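Local coordinates for CTP:phosphocholine Cytidylyltransferase (Streptococcus pneumoniae, PDB 1JYK), which catalyses the transfer of a cytidylyl group from CTP to phosphocholine, giving CDP-choline and pyrophosphate, at residues A[60-65]-A[124-129]; A[67-72]-A[131-136]; A[142-147]-A[181-186]. One frame throughout, in Å; residues are numbered along the deposited sequence.

In the fold
All three contacts lie in the α/β fold of a nucleotidyltransferase, around its mixed central sheet. Interactions 1 and 2 have centres about 10 Å apart and share helix 58-68: Phe65 O in the first receives Asn133 ND2 of the second at 3.0 Å, and Ile124 CD1 meets Phe135 CE1 at 3.7 Å. Interaction 3 lies about 14 Å from interaction 1, centre to centre, and joins it through the sheet, where Asp125 N reaches Gly181 O at 2.9 Å. Between interactions 2 and 3, Phe135 CE1 packs on Val182 CG1. Strand 27-32 runs into a glycine-rich loop that in this family binds the nucleotide; interaction 1, whose 124-129 segment leaves the neighbouring strand, is probably close to that site.

Interaction 1 (A[60-65]-A[124-129]); sequences EYQIEF and IDADNY
Tyr129 points an edge of its ring at the face of Tyr61 in a T-shaped stack, with the planes turned 73° apart. Tyr129 CE2 sits over the centre of the Tyr61 ring, 3.8 Å from Tyr61 CZ. With CG anti to the backbone N (chi1 178°), the Tyr129 ring is carried over to the helix. The two hydroxyls are linked by a water, 2.9 Å from Tyr129 OH and more weakly bound to Tyr61 OH, which also bonds Val53 O. This is where helix 58-68 lies over the sheet of a Rossmann-like nucleotidyltransferase, next to the turn leaving strand 121-125. Asp127 in that turn forms salt bridges with Arg38 and Lys48. One residue on from Tyr61, Gln62 reaches into the turn with its extended side chain, which runs antiparallel to that of Ile124, alongside it. Its NE2 donates to Asp125 O at 3.0 Å, meeting a lone pair in the carbonyl plane with an N-H...O angle of 152°. The same nitrogen bonds Asn128 O, across the turn, only weakly at 3.2 Å. Gln62 OE1 is buried without a polar partner, lying 3.8 Å from Ala126 CA and 3.9 Å from Ile124 CG2.

Interaction 2 (A[67-72]-A[131-136]); sequences KEKGIN and FKNMFR
Asn133 ND2 is held from two directions: it donates to Phe65 O in the last turns of helix 58-68, and the aliphatic chain of Lys69 packs against it, with Lys69 CE 3.5 Å from that nitrogen. At the other end of the amide, Asn133 OD1 accepts from Phe135 N at 3.1 Å, closing an Asx turn. The donor from Phe135 is tilted 28° from the carbonyl plane of the amide. With both ends engaged, the rotation of the amide is fixed, and the loop 131-136 is fastened to the helix by a side chain.

The aliphatic part of Lys69 runs beside this amide, pointing the other way. The bend at chi2 (-74°) brings Lys69 CD, like CG before it, to 3.3 Å from Phe135 O. No hydrogen bond joins the two segments here; the contact is van der Waals. Lys69 NZ stays 6.3 Å from Arg136 NH1, a like charge, and Arg136 turns to Asp138 for a salt bridge.

The helix ends in a Schellman motif with Gly70, at positive phi, as its C-prime residue. The chain then turns back so that Ile71, centre of an inverse gamma turn, points inward. Its CD1 comes 4.0 Å from Phe135 CB, the two side chains crossing at about a right angle, and also 4.0 Å from Arg136 O, an oxygen that accepts from Tyr122 OH.

Beneath this surface layer the ring of Phe135 carries the selenium of Met134, present as selenomethionine, over one face, offset toward the rim. That ring packs on Phe65 and Leu66 of helix 58-68 and meets Tyr122 of strand 121-125 edge-to-face, so the loop is wedged between the helix end and the central sheet.

Interaction 3 (A[142-147]-A[181-186]); sequences STYFSV and GVSFWD
Strands 142-146 and 182-185 run antiparallel, their axes at 176°, with Tyr144 and Ser183 as the non-hydrogen-bonded pair and Thr143 and Phe184 as the hydrogen-bonded one, where Phe184 N donates to Thr143 O at 2.7 Å and Thr143 N to Phe184 O, Phe145 N continuing the ladder to Val182 O. They are adjacent members of the central mixed sheet, strand 182-185 lying between 142-149 and 121-125.

On the face carrying Tyr144 and Ser183, Trp185 turns the edge of its six-membered ring toward the face of Tyr144, the planes being nearly perpendicular at 86°. Trp185 CH2 comes 3.5 Å from Tyr144 CZ. The indole is anchored by its own strand, since Trp185 NE1 donates to Ser183 OG at 2.9 Å; Val215 of helix 213-216 touches both aromatic side chains.

Phe145 lies on the other face, with Thr143. Its ring turns an edge to Val182 O, with Phe145 CD2 3.7 Å from that oxygen; Val182 CG1 also packs against CD2, while the methyl CG2 of Thr143 lies over one face of the ring, toward the rim. Tyr122 and Leu139 continue this apolar layer.

Where the strand gives way to helix 187-201, Asp186 is the N-cap residue, its OD1 hydrogen-bonded to Thr189 OG1 in that helix, and Ser142 ties into it twice. Asp186 N donates almost straight to Ser142 OG at 3.1 Å, an oxygen also bonded to Thr189 OG1. In return, Ser142 N reaches Asp186 OD2 from above the carboxylate plane, 61° out of it.

Interaction 1 (A[60-65]-A[124-129])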
loop_
_atom_site.group_PDB
_atom_site.type_symbol
_atom_site.label_atom_id
_atom_site.label_comp_id
_atom_site.label_asym_id
_atom_site.label_seq_id
_atom_site.Cartn_x
_atom_site.Cartn_y
_atom_site.Cartn_z
ATOM N N GLU A 60 4.122 -1.433 12.890
ATOM C CA GLU A 60 3.479 -1.018 14.136
ATOM C C GLU A 60 3.116 0.470 14.109
ATOM O O GLU A 60 2.078 0.870 14.630
ATOM C CB GLU A 60 4.384 -1.329 15.333
ATOM C CG GLU A 60 4.416 -2.815 15.665
ATOM C CD GLU A 60 5.137 -3.137 16.965
ATOM O OE1 GLU A 60 5.559 -2.203 17.682
ATOM O OE2 GLU A 60 5.279 -4.338 17.267
ATOM N N TYR A 61 3.964 1.291 13.500
ATOM C CA TYR A 61 3.666 2.716 13.406
ATOM C C TYR A 61 2.375 2.902 12.614
ATOM O O TYR A 61 1.536 3.724 12.965
ATOM C CB TYR A 61 4.794 3.460 12.688
ATOM C CG TYR A 61 6.072 3.586 13.484
ATOM C CD1 TYR A 61 7.148 2.731 13.248
ATOM C CD2 TYR A 61 6.227 4.595 14.440
ATOM C CE1 TYR A 61 8.348 2.875 13.937
ATOM C CE2 TYR A 61 7.429 4.749 15.139
ATOM C CZ TYR A 61 8.483 3.888 14.880
ATOM O OH TYR A 61 9.673 4.033 15.551
ATOM N N GLN A 62 2.228 2.130 11.541
ATOM C CA GLN A 62 1.048 2.212 10.689
ATOM C C GLN A 62 -0.205 1.719 11.403
ATOM O O GLN A 62 -1.235 2.391 11.390
ATOM C CB GLN A 62 1.262 1.404 9.405
ATOM C CG GLN A 62 2.508 1.812 8.612
ATOM C CD GLN A 62 2.740 0.931 7.389
ATOM O OE1 GLN A 62 2.327 -0.232 7.352
ATOM N NE2 GLN A 62 3.402 1.485 6.381
ATOM N N ILE A 63 -0.116 0.539 12.019
ATOM C CA ILE A 63 -1.245 -0.043 12.748
ATOM C C ILE A 63 -1.750 0.906 13.850
ATOM O O ILE A 63 -2.958 1.089 14.023
ATOM C CB ILE A 63 -0.852 -1.409 13.390
ATOM C CG1 ILE A 63 -0.723 -2.485 12.305
ATOM C CG2 ILE A 63 -1.912 -1.850 14.389
ATOM C CD1 ILE A 63 0.023 -3.729 12.762
ATOM N N GLU A 64 -0.823 1.520 14.581
ATOM C CA GLU A 64 -1.201 2.433 15.659
ATOM C C GLU A 64 -1.880 3.698 15.126
ATOM O O GLU A 64 -2.830 4.192 15.734
ATOM C CB GLU A 64 0.025 2.765 16.514
ATOM C CG GLU A 64 0.344 1.630 17.475
ATOM C CD GLU A 64 1.668 1.780 18.192
ATOM O OE1 GLU A 64 2.278 0.739 18.517
ATOM O OE2 GLU A 64 2.100 2.921 18.443
ATOM N N PHE A 65 -1.406 4.207 13.990
ATOM C CA PHE A 65 -2.008 5.391 13.375
ATOM C C PHE A 65 -3.450 5.062 13.026
ATOM O O PHE A 65 -4.361 5.851 13.265
ATOM C CB PHE A 65 -1.266 5.767 12.089
ATOM C CG PHE A 65 -0.198 6.812 12.276
ATOM C CD1 PHE A 65 0.663 7.130 11.230
ATOM C CD2 PHE A 65 -0.052 7.484 13.487
ATOM C CE1 PHE A 65 1.651 8.098 11.386
ATOM C CE2 PHE A 65 0.932 8.451 13.651
ATOM C CZ PHE A 65 1.784 8.757 12.598
ATOM N N ILE A 124 -2.330 -0.205 2.075
ATOM C CA ILE A 124 -1.084 0.391 2.525
ATOM C C ILE A 124 0.145 -0.467 2.282
ATOM O O ILE A 124 0.136 -1.664 2.565
ATOM C CB ILE A 124 -1.183 0.684 4.036
ATOM C CG1 ILE A 124 -2.371 1.611 4.288
ATOM C CG2 ILE A 124 0.123 1.272 4.562
ATOM C CD1 ILE A 124 -3.124 1.303 5.561
ATOM N N ASP A 125 1.201 0.147 1.758
ATOM C CA ASP A 125 2.453 -0.564 1.525
ATOM C C ASP A 125 3.144 -0.577 2.882
ATOM O O ASP A 125 3.186 0.445 3.566
ATOM C CB ASP A 125 3.333 0.180 0.520
ATOM C CG ASP A 125 2.844 0.042 -0.916
ATOM O OD1 ASP A 125 1.937 -0.776 -1.189
ATOM O OD2 ASP A 125 3.385 0.768 -1.779
ATOM N N ALA A 126 3.695 -1.725 3.265
ATOM C CA ALA A 126 4.346 -1.856 4.562
ATOM C C ALA A 126 5.775 -1.331 4.663
ATOM O O ALA A 126 6.326 -1.277 5.764
ATOM C CB ALA A 126 4.305 -3.319 5.011
ATOM N N ASP A 127 6.382 -0.941 3.545
ATOM C CA ASP A 127 7.757 -0.443 3.589
ATOM C C ASP A 127 7.903 1.078 3.561
ATOM O O ASP A 127 8.875 1.612 3.020
ATOM C CB ASP A 127 8.579 -1.049 2.453
ATOM C CG ASP A 127 7.866 -0.987 1.125
ATOM O OD1 ASP A 127 6.922 -0.180 0.981
ATOM O OD2 ASP A 127 8.258 -1.753 0.221
ATOM N N ASN A 128 6.937 1.772 4.146
ATOM C CA ASN A 128 6.972 3.223 4.211
ATOM C C ASN A 128 6.854 3.648 5.663
ATOM O O ASN A 128 6.178 2.993 6.457
ATOM C CB ASN A 128 5.799 3.828 3.441
ATOM C CG ASN A 128 5.989 3.760 1.942
ATOM O OD1 ASN A 128 7.116 3.758 1.448
ATOM N ND2 ASN A 128 4.884 3.697 1.207
ATOM N N TYR A 129 7.520 4.736 6.013
ATOM C CA TYR A 129 7.418 5.270 7.356
ATOM C C TYR A 129 6.534 6.510 7.219
ATOM O O TYR A 129 6.835 7.411 6.430
ATOM C CB TYR A 129 8.789 5.667 7.899
ATOM C CG TYR A 129 8.711 6.275 9.280
ATOM C CD1 TYR A 129 8.668 7.661 9.456
ATOM C CD2 TYR A 129 8.655 5.463 10.414
ATOM C CE1 TYR A 129 8.569 8.222 10.726
ATOM C CE2 TYR A 129 8.556 6.013 11.687
ATOM C CZ TYR A 129 8.515 7.391 11.835
ATOM O OH TYR A 129 8.434 7.932 13.096
HETATM O O HOH W 1 9.714 7.366 15.618
#

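Interaction 2 (A[67-72]-A[131-136])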
loop_
_atom_site.group_PDB
_atom_site.type_symbol
_atom_site.label_atom_id
_atom_site.label_comp_id
_atom_site.label_asym_id
_atom_site.label_seq_id
_atom_site.Cartn_x
_atom_site.Cartn_y
_atom_site.Cartn_z
ATOM N N LYS A 67 -5.517 2.586 14.262
ATOM C CA LYS A 67 -6.367 2.386 15.428
ATOM C C LYS A 67 -6.648 3.695 16.158
ATOM O O LYS A 67 -7.713 3.860 16.753
ATOM C CB LYS A 67 -5.723 1.364 16.366
ATOM C CG LYS A 67 -5.420 0.053 15.654
ATOM C CD LYS A 67 -5.349 -1.109 16.612
ATOM C CE LYS A 67 -6.729 -1.631 16.928
ATOM N NZ LYS A 67 -6.652 -2.519 18.097
ATOM N N GLU A 68 -5.702 4.627 16.108
ATOM C CA GLU A 68 -5.892 5.922 16.753
ATOM C C GLU A 68 -7.074 6.625 16.098
ATOM O O GLU A 68 -7.723 7.474 16.715
ATOM C CB GLU A 68 -4.648 6.791 16.586
ATOM C CG GLU A 68 -3.875 7.029 17.867
ATOM C CD GLU A 68 -2.375 7.051 17.639
ATOM O OE1 GLU A 68 -1.898 7.939 16.898
ATOM O OE2 GLU A 68 -1.678 6.177 18.202
ATOM N N LYS A 69 -7.343 6.265 14.844
ATOM C CA LYS A 69 -8.432 6.861 14.078
ATOM C C LYS A 69 -9.688 6.007 14.037
ATOM O O LYS A 69 -10.647 6.332 13.330
ATOM C CB LYS A 69 -7.965 7.145 12.654
ATOM C CG LYS A 69 -6.856 8.161 12.586
ATOM C CD LYS A 69 -7.396 9.543 12.850
ATOM C CE LYS A 69 -6.290 10.514 13.197
ATOM N NZ LYS A 69 -6.863 11.853 13.497
ATOM N N GLY A 70 -9.684 4.907 14.783
ATOM C CA GLY A 70 -10.852 4.052 14.812
ATOM C C GLY A 70 -10.943 3.020 13.705
ATOM O O GLY A 70 -11.971 2.349 13.568
ATOM N N ILE A 71 -9.890 2.885 12.909
ATOM C CA ILE A 71 -9.897 1.895 11.841
ATOM C C ILE A 71 -9.260 0.651 12.445
ATOM O O ILE A 71 -8.059 0.415 12.324
ATOM C CB ILE A 71 -9.113 2.396 10.615
ATOM C CG1 ILE A 71 -9.710 3.728 10.139
ATOM C CG2 ILE A 71 -9.189 1.367 9.494
ATOM C CD1 ILE A 71 -8.741 4.606 9.392
ATOM N N ASN A 72 -10.096 -0.139 13.106
ATOM C CA ASN A 72 -9.650 -1.333 13.805
ATOM C C ASN A 72 -9.790 -2.655 13.076
ATOM O O ASN A 72 -9.392 -3.694 13.599
ATOM C CB ASN A 72 -10.358 -1.395 15.149
ATOM C CG ASN A 72 -10.196 -0.115 15.924
ATOM O OD1 ASN A 72 -9.153 0.535 15.839
ATOM N ND2 ASN A 72 -11.226 0.269 16.676
ATOM N N PHE A 131 5.273 9.914 8.541
ATOM C CA PHE A 131 5.574 10.995 9.474
ATOM C C PHE A 131 4.306 11.683 9.971
ATOM O O PHE A 131 4.307 12.313 11.024
ATOM C CB PHE A 131 6.488 12.030 8.815
ATOM C CG PHE A 131 7.946 11.695 8.911
ATOM C CD1 PHE A 131 8.679 12.033 10.047
ATOM C CD2 PHE A 131 8.585 11.020 7.875
ATOM C CE1 PHE A 131 10.031 11.703 10.149
ATOM C CE2 PHE A 131 9.931 10.687 7.968
ATOM C CZ PHE A 131 10.656 11.029 9.107
ATOM N N LYS A 132 3.221 11.561 9.214
ATOM C CA LYS A 132 1.963 12.184 9.592
ATOM C C LYS A 132 0.806 11.205 9.457
ATOM O O LYS A 132 0.832 10.344 8.573
ATOM C CB LYS A 132 1.706 13.407 8.706
ATOM C CG LYS A 132 2.694 14.548 8.922
ATOM C CD LYS A 132 1.980 15.853 9.246
ATOM C CE LYS A 132 1.610 16.610 7.980
ATOM N NZ LYS A 132 0.766 17.812 8.261
ATOM N N ASN A 133 -0.192 11.337 10.339
ATOM C CA ASN A 133 -1.380 10.481 10.305
ATOM C C ASN A 133 -2.505 11.069 9.449
ATOM O O ASN A 133 -3.338 11.870 9.842
ATOM C CB ASN A 133 -1.917 10.166 11.691
ATOM C CG ASN A 133 -2.922 9.024 11.661
ATOM O OD1 ASN A 133 -3.288 8.532 10.587
ATOM N ND2 ASN A 133 -3.370 8.597 12.835
HETATM N N MSE A 134 -2.447 10.548 8.258
HETATM C CA MSE A 134 -3.183 10.707 7.025
HETATM C C MSE A 134 -4.568 10.061 7.052
HETATM O O MSE A 134 -5.487 10.479 6.341
HETATM C CB MSE A 134 -2.283 9.867 6.284
HETATM C CG MSE A 134 -2.368 9.327 5.036
HETATM SE SE MSE A 134 -0.850 8.549 5.565
HETATM C CE MSE A 134 0.444 10.009 4.926
ATOM N N PHE A 135 -4.657 8.976 7.812
ATOM C CA PHE A 135 -5.866 8.180 7.890
ATOM C C PHE A 135 -7.065 8.840 8.529
ATOM O O PHE A 135 -6.949 9.523 9.545
ATOM C CB PHE A 135 -5.557 6.864 8.606
ATOM C CG PHE A 135 -4.413 6.110 7.997
ATOM C CD1 PHE A 135 -4.487 5.654 6.677
ATOM C CD2 PHE A 135 -3.249 5.873 8.724
ATOM C CE1 PHE A 135 -3.413 4.975 6.090
ATOM C CE2 PHE A 135 -2.165 5.196 8.149
ATOM C CZ PHE A 135 -2.249 4.745 6.828
ATOM N N ARG A 136 -8.222 8.638 7.911
ATOM C CA ARG A 136 -9.475 9.161 8.440
ATOM C C ARG A 136 -10.590 8.174 8.137
ATOM O O ARG A 136 -10.527 7.433 7.150
ATOM C CB ARG A 136 -9.833 10.532 7.855
ATOM C CG ARG A 136 -9.023 10.989 6.668
ATOM C CD ARG A 136 -9.147 12.499 6.485
ATOM N NE ARG A 136 -10.367 13.031 7.093
ATOM C CZ ARG A 136 -10.398 14.028 7.981
ATOM N NH1 ARG A 136 -9.272 14.612 8.375
ATOM N NH2 ARG A 136 -11.559 14.439 8.484
#

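Interaction 3 (A[142-147]-A[181-186])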
loop_
_atom_site.group_PDB
_atom_site.type_symbol
_atom_site.label_atom_id
_atom_site.label_comp_id
_atom_site.label_asym_id
_atom_site.label_seq_id
_atom_site.Cartn_x
_atom_site.Cartn_y
_atom_site.Cartn_z
ATOM N N SER A 142 -12.779 7.333 -3.514
ATOM C CA SER A 142 -11.491 6.673 -3.707
ATOM C C SER A 142 -10.416 7.749 -3.787
ATOM O O SER A 142 -10.560 8.735 -4.525
ATOM C CB SER A 142 -11.519 5.828 -4.980
ATOM O OG SER A 142 -12.541 4.853 -4.887
ATOM N N THR A 143 -9.337 7.551 -3.035
ATOM C CA THR A 143 -8.271 8.539 -2.966
ATOM C C THR A 143 -6.861 7.969 -2.968
ATOM O O THR A 143 -6.597 6.915 -2.379
ATOM C CB THR A 143 -8.408 9.380 -1.668
ATOM O OG1 THR A 143 -9.704 9.979 -1.617
ATOM C CG2 THR A 143 -7.345 10.459 -1.599
ATOM N N TYR A 144 -5.962 8.681 -3.636
ATOM C CA TYR A 144 -4.558 8.324 -3.658
ATOM C C TYR A 144 -3.906 9.423 -2.831
ATOM O O TYR A 144 -4.052 10.602 -3.163
ATOM C CB TYR A 144 -3.983 8.401 -5.072
ATOM C CG TYR A 144 -4.076 7.127 -5.864
ATOM C CD1 TYR A 144 -3.407 5.980 -5.461
ATOM C CD2 TYR A 144 -4.839 7.070 -7.026
ATOM C CE1 TYR A 144 -3.495 4.802 -6.196
ATOM C CE2 TYR A 144 -4.934 5.899 -7.769
ATOM C CZ TYR A 144 -4.261 4.772 -7.349
ATOM O OH TYR A 144 -4.349 3.621 -8.087
ATOM N N PHE A 145 -3.223 9.062 -1.747
ATOM C CA PHE A 145 -2.522 10.060 -0.943
ATOM C C PHE A 145 -1.146 10.093 -1.591
ATOM O O PHE A 145 -0.368 9.146 -1.466
ATOM C CB PHE A 145 -2.469 9.615 0.517
ATOM C CG PHE A 145 -3.813 9.631 1.178
ATOM C CD1 PHE A 145 -4.193 10.694 1.993
ATOM C CD2 PHE A 145 -4.726 8.610 0.940
ATOM C CE1 PHE A 145 -5.469 10.747 2.560
ATOM C CE2 PHE A 145 -6.003 8.649 1.500
ATOM C CZ PHE A 145 -6.376 9.724 2.312
ATOM N N SER A 146 -0.866 11.190 -2.298
ATOM C CA SER A 146 0.365 11.335 -3.067
ATOM C C SER A 146 1.386 12.404 -2.679
ATOM O O SER A 146 1.035 13.561 -2.449
ATOM C CB SER A 146 -0.014 11.557 -4.534
ATOM O OG SER A 146 1.135 11.755 -5.334
ATOM N N VAL A 147 2.655 12.007 -2.628
ATOM C CA VAL A 147 3.732 12.939 -2.328
ATOM C C VAL A 147 4.435 13.224 -3.658
ATOM O O VAL A 147 4.412 12.392 -4.575
ATOM C CB VAL A 147 4.785 12.345 -1.343
ATOM C CG1 VAL A 147 4.189 12.211 0.059
ATOM C CG2 VAL A 147 5.282 11.000 -1.853
ATOM N N GLY A 181 1.851 4.559 -1.881
ATOM C CA GLY A 181 1.721 3.483 -0.916
ATOM C C GLY A 181 0.575 3.611 0.065
ATOM O O GLY A 181 0.460 2.808 0.992
ATOM N N VAL A 182 -0.254 4.637 -0.106
ATOM C CA VAL A 182 -1.425 4.825 0.743
ATOM C C VAL A 182 -2.556 5.276 -0.170
ATOM O O VAL A 182 -2.435 6.277 -0.883
ATOM C CB VAL A 182 -1.208 5.898 1.856
ATOM C CG1 VAL A 182 -2.466 6.009 2.716
ATOM C CG2 VAL A 182 -0.009 5.531 2.726
ATOM N N SER A 183 -3.644 4.515 -0.169
ATOM C CA SER A 183 -4.802 4.831 -0.992
ATOM C C SER A 183 -6.058 4.298 -0.311
ATOM O O SER A 183 -5.978 3.401 0.529
ATOM C CB SER A 183 -4.651 4.211 -2.392
ATOM O OG SER A 183 -4.557 2.792 -2.352
ATOM N N PHE A 184 -7.209 4.861 -0.659
ATOM C CA PHE A 184 -8.486 4.436 -0.097
ATOM C C PHE A 184 -9.456 4.182 -1.243
ATOM O O PHE A 184 -9.443 4.903 -2.239
ATOM C CB PHE A 184 -9.055 5.512 0.827
ATOM C CG PHE A 184 -10.442 5.210 1.320
ATOM C CD1 PHE A 184 -10.639 4.376 2.425
ATOM C CD2 PHE A 184 -11.556 5.739 0.672
ATOM C CE1 PHE A 184 -11.924 4.072 2.875
ATOM C CE2 PHE A 184 -12.844 5.442 1.112
ATOM C CZ PHE A 184 -13.029 4.605 2.215
ATOM N N TRP A 185 -10.298 3.167 -1.099
ATOM C CA TRP A 185 -11.243 2.821 -2.154
ATOM C C TRP A 185 -12.669 2.715 -1.655
ATOM O O TRP A 185 -12.934 1.992 -0.690
ATOM C CB TRP A 185 -10.798 1.510 -2.804
ATOM C CG TRP A 185 -9.399 1.642 -3.251
ATOM C CD1 TRP A 185 -8.275 1.324 -2.541
ATOM C CD2 TRP A 185 -8.956 2.316 -4.435
ATOM N NE1 TRP A 185 -7.156 1.779 -3.203
ATOM C CE2 TRP A 185 -7.543 2.389 -4.367
ATOM C CE3 TRP A 185 -9.612 2.880 -5.540
ATOM C CZ2 TRP A 185 -6.778 3.003 -5.367
ATOM C CZ3 TRP A 185 -8.854 3.483 -6.532
ATOM C CH2 TRP A 185 -7.447 3.540 -6.438
ATOM N N ASP A 186 -13.581 3.443 -2.297
ATOM C CA ASP A 186 -14.984 3.388 -1.903
ATOM C C ASP A 186 -15.634 2.131 -2.489
ATOM O O ASP A 186 -15.033 1.438 -3.319
ATOM C CB ASP A 186 -15.741 4.655 -2.336
ATOM C CG ASP A 186 -15.708 4.880 -3.829
ATOM O OD1 ASP A 186 -15.743 3.899 -4.590
ATOM O OD2 ASP A 186 -15.645 6.054 -4.244
#